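Local coordinates for GH5 (Bacteroidetes bacterium AC2a, PDB 4YHE), which probably hydrolyses beta-glucosidic bonds in cellulose, as a family 5 glycoside hydrolase linked with a polysaccharide utilization locus, at residues E129-N132 and Q133-K136; N172-N175 and R176-G179. All coordinates share one frame; numbering follows the deposited sequence.

Interaction 1: residues E129-N132 and Q133-K136; sequences EERN and QLIK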
# COMPACT_ATOMS: atom_id res chain seq x y z
N GLU A 129 -12.62 0.08 -26.09
CA GLU A 129 -11.36 -0.63 -26.27
C GLU A 129 -10.28 0.28 -26.86
O GLU A 129 -9.09 0.09 -26.59
CB GLU A 129 -11.56 -1.88 -27.12
CG GLU A 129 -10.29 -2.66 -27.44
CD GLU A 129 -9.61 -3.27 -26.21
OE1 GLU A 129 -10.21 -3.32 -25.11
OE2 GLU A 129 -8.45 -3.71 -26.37
N GLU A 130 -10.68 1.27 -27.66
CA GLU A 130 -9.71 2.23 -28.14
C GLU A 130 -9.19 3.12 -26.99
O GLU A 130 -8.04 3.48 -26.97
CB GLU A 130 -10.27 3.06 -29.29
CG GLU A 130 -10.69 2.18 -30.47
CD GLU A 130 -10.95 2.95 -31.75
OE1 GLU A 130 -10.65 2.40 -32.83
OE2 GLU A 130 -11.47 4.09 -31.68
N ARG A 131 -10.03 3.44 -26.02
CA ARG A 131 -9.51 4.16 -24.83
C ARG A 131 -8.57 3.25 -24.00
O ARG A 131 -7.52 3.69 -23.52
CB ARG A 131 -10.67 4.70 -23.99
CG ARG A 131 -10.24 5.56 -22.80
CD ARG A 131 -9.54 6.87 -23.20
NE ARG A 131 -8.82 7.43 -22.05
CZ ARG A 131 -9.33 8.22 -21.11
NH1 ARG A 131 -10.60 8.61 -21.13
NH2 ARG A 131 -8.54 8.61 -20.10
N ASN A 132 -8.94 2.00 -23.86
CA ASN A 132 -8.14 1.02 -23.13
C ASN A 132 -6.74 0.87 -23.75
O ASN A 132 -5.72 0.85 -23.04
CB ASN A 132 -8.88 -0.33 -23.08
CG ASN A 132 -8.26 -1.31 -22.09
OD1 ASN A 132 -7.57 -0.92 -21.16
ND2 ASN A 132 -8.52 -2.59 -22.30
N GLN A 133 -6.70 0.77 -25.07
CA GLN A 133 -5.45 0.76 -25.83
C GLN A 133 -4.56 1.98 -25.55
O GLN A 133 -3.35 1.83 -25.41
CB GLN A 133 -5.72 0.67 -27.35
CG GLN A 133 -5.89 -0.76 -27.88
CD GLN A 133 -6.67 -0.87 -29.20
OE1 GLN A 133 -6.91 0.12 -29.91
NE2 GLN A 133 -7.08 -2.10 -29.52
N LEU A 134 -5.15 3.17 -25.50
CA LEU A 134 -4.40 4.41 -25.21
C LEU A 134 -3.82 4.41 -23.80
O LEU A 134 -2.67 4.82 -23.59
CB LEU A 134 -5.31 5.64 -25.32
CG LEU A 134 -5.74 6.18 -26.68
CD1 LEU A 134 -6.64 7.39 -26.48
CD2 LEU A 134 -4.53 6.55 -27.52
N ILE A 135 -4.64 3.97 -22.84
CA ILE A 135 -4.23 3.97 -21.44
C ILE A 135 -3.07 2.98 -21.32
O ILE A 135 -2.06 3.25 -20.64
CB ILE A 135 -5.43 3.62 -20.52
CG1 ILE A 135 -6.36 4.82 -20.44
CG2 ILE A 135 -4.96 3.18 -19.13
CD1 ILE A 135 -7.74 4.51 -19.92
N LYS A 136 -3.17 1.85 -22.02
CA LYS A 136 -2.12 0.86 -21.98
C LYS A 136 -0.79 1.33 -22.57
O LYS A 136 0.29 0.95 -22.09
CB LYS A 136 -2.57 -0.42 -22.67
CG LYS A 136 -3.48 -1.29 -21.84
CD LYS A 136 -4.04 -2.43 -22.71
CE LYS A 136 -5.11 -3.21 -22.00
NZ LYS A 136 -5.70 -4.27 -22.87
O HOH W 1 -6.46 -2.74 -25.05
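Gln-133 and Glu-129 meet in the first turns of helix 129-149, one of the helices packed outside the (beta/alpha)8 barrel, and their backbones set the i to i+4 pattern of an alpha-helix: Gln-133 N donates to Glu-129 O at 2.9 Å. Their side chains cross at about a right angle, with the carboxylate and amide planes 86° apart. Glu-129 OE2 lies 3.8 Å from Gln-133 NE2, so the two polar ends are neighbours without a direct grip.

Leu-134 repeats the pattern more loosely, its N donating to Glu-130 O at 3.3 Å, while its CB and CG rest against backbone carbonyl oxygens of the preceding turn.

Ile-135 N bonds to Arg-131 O, and its side chain meets that of the arginine, CD1 standing 3.8 Å from Arg-131 NE. The bend of the arginine at chi2 (65°) turns the chain alongside this methyl, at an oblique approach, whereas its NH2 reaches on to Trp-119 O in a weak hydrogen bond. On the buried side Ile-135 touches Ala-125 of helix 122-127 and Trp-189 of helix 181-199.

Lys-136 closes the turn through N to Asn-132 O. Its extended chain runs across the Asn-132 amide, CE lying 3.5 Å from OD1. That amide is held on both ends, OD1 accepting from Trp-189 NE1 and ND2 donating to Glu-188 OE1 as well as weakly to Glu-129 OE1. Lys-136 NZ forms a salt bridge with the same Glu-188 oxygen, which therefore gathers two donors. The lysine is linked to Glu-129 by a water that donates to OE2 at 2.6 Å and accepts from Lys-136 NZ at 2.8 Å.

Interaction 2: residues N172-N175 and R176-G179; sequences NGNN and RRDG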
# COMPACT_ATOMS: atom_id res chain seq x y z
N ASN A 172 -18.26 -1.92 -4.37
CA ASN A 172 -19.70 -2.24 -4.22
C ASN A 172 -20.56 -1.86 -5.41
O ASN A 172 -21.77 -1.77 -5.30
CB ASN A 172 -20.29 -1.53 -3.01
CG ASN A 172 -19.50 -1.74 -1.76
OD1 ASN A 172 -19.14 -2.86 -1.42
ND2 ASN A 172 -19.20 -0.65 -1.07
N GLY A 173 -19.96 -1.61 -6.55
CA GLY A 173 -20.69 -1.06 -7.65
C GLY A 173 -20.87 -2.05 -8.77
O GLY A 173 -20.97 -3.26 -8.55
N ASN A 174 -20.86 -1.51 -9.98
CA ASN A 174 -20.99 -2.30 -11.18
C ASN A 174 -19.97 -3.41 -11.36
O ASN A 174 -20.22 -4.32 -12.12
CB ASN A 174 -20.93 -1.39 -12.40
CG ASN A 174 -22.12 -0.48 -12.47
OD1 ASN A 174 -23.17 -0.79 -11.92
ND2 ASN A 174 -21.95 0.68 -13.12
N ASN A 175 -18.83 -3.34 -10.67
CA ASN A 175 -17.84 -4.41 -10.74
C ASN A 175 -18.40 -5.77 -10.34
O ASN A 175 -17.88 -6.80 -10.77
CB ASN A 175 -16.62 -4.08 -9.87
CG ASN A 175 -16.99 -3.85 -8.43
OD1 ASN A 175 -17.61 -2.83 -8.08
ND2 ASN A 175 -16.65 -4.81 -7.57
N ARG A 176 -19.45 -5.77 -9.53
CA ARG A 176 -20.11 -7.01 -9.12
C ARG A 176 -21.19 -7.51 -10.10
O ARG A 176 -21.72 -8.60 -9.92
CB ARG A 176 -20.69 -6.85 -7.71
CG ARG A 176 -19.60 -6.78 -6.64
CD ARG A 176 -20.16 -6.69 -5.23
NE ARG A 176 -19.09 -6.38 -4.28
CZ ARG A 176 -18.30 -7.27 -3.69
NH1 ARG A 176 -18.45 -8.58 -3.92
NH2 ARG A 176 -17.34 -6.85 -2.87
N ARG A 177 -21.50 -6.73 -11.14
CA ARG A 177 -22.58 -7.12 -12.05
C ARG A 177 -22.33 -6.88 -13.53
O ARG A 177 -23.24 -7.04 -14.33
CB ARG A 177 -23.89 -6.47 -11.62
CG ARG A 177 -23.80 -5.04 -11.14
CD ARG A 177 -25.10 -4.60 -10.50
NE ARG A 177 -24.98 -3.27 -9.89
CZ ARG A 177 -24.60 -3.03 -8.63
NH1 ARG A 177 -24.27 -4.01 -7.80
NH2 ARG A 177 -24.53 -1.77 -8.20
N ASP A 178 -21.09 -6.56 -13.90
CA ASP A 178 -20.75 -6.29 -15.30
C ASP A 178 -20.12 -7.49 -15.99
O ASP A 178 -19.35 -7.35 -16.95
CB ASP A 178 -19.82 -5.08 -15.40
CG ASP A 178 -18.42 -5.34 -14.77
OD1 ASP A 178 -18.25 -6.40 -14.11
OD2 ASP A 178 -17.50 -4.49 -14.95
N GLY A 179 -20.39 -8.69 -15.49
CA GLY A 179 -19.78 -9.88 -16.07
C GLY A 179 -18.26 -9.92 -16.00
O GLY A 179 -17.60 -10.48 -16.89
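Arg-176 and Arg-177 fold back on the residues before them in a short 3-10 turn, within the loop that joins strand 157-160 to helix 181-199 of the beta/alpha barrel. Two backbone hydrogen bonds with i to i+3 spacing define it: Arg-176 N to Gly-173 O at 3.1 Å and Arg-177 N to Asn-174 O at 2.9 Å. In the second the donor stands 60° out of the carbonyl plane.

Side-chain hydrogen bonding links the entrance of the turn. With chi1 at 58°, Asn-175 turns its amide back, and OD1 accepts a bent bond from Gly-173 N at 3.1 Å, while ND2 donates to Tyr-183 OH and Gly-171 O. Arg-176 NE also donates to Gly-171 O, giving that carbonyl two side-chain donors. At the exit, Asp-178 OD2 accepts from Gln-182 N, joining the turn to the start of helix 181-199.

Nonbonded packing completes the contact. One face of the Arg-177 guanidinium meets the peptide between Gly-173 and Asn-174, with Gly-173 O 3.4 Å from its plane and displaced toward the rim. Arg-177 NE also passes 3.7 Å from Asn-174 OD1, the amide and guanidinium planes being almost perpendicular. Arg-176 and Asn-175 run side by side, with CG of the arginine 3.7 Å from Asn-175 ND2.

Gly-173 O thus receives a nearly straight backbone bond from Arg-176 (N-H...O 167°), with the donor above the carbonyl plane, and lies against one face of the Arg-177 guanidinium without a hydrogen bond to it, a setting that would be expected to polarise the carbonyl somewhat.

In the fold
From the N terminus, the chain first reaches interaction 1 in the opening turns of helix 129-149, ahead of the fourth barrel strand, 157-160. After that strand comes interaction 2, at 172-179, in the loop leading to helix 181-199. Each contact closes only a local turn; they follow in series and neither nest nor cross. The centres of interactions 1 and 2 are about 21 Å apart, and the nearest atoms of interactions 1 and 2 about 12 Å apart. Helix 181-199 relates them: its middle packs on interaction 1, and its first turn bonds to interaction 2. It is thus tied both to the neighbouring outer helix 129-149 and to the loop that leads into it.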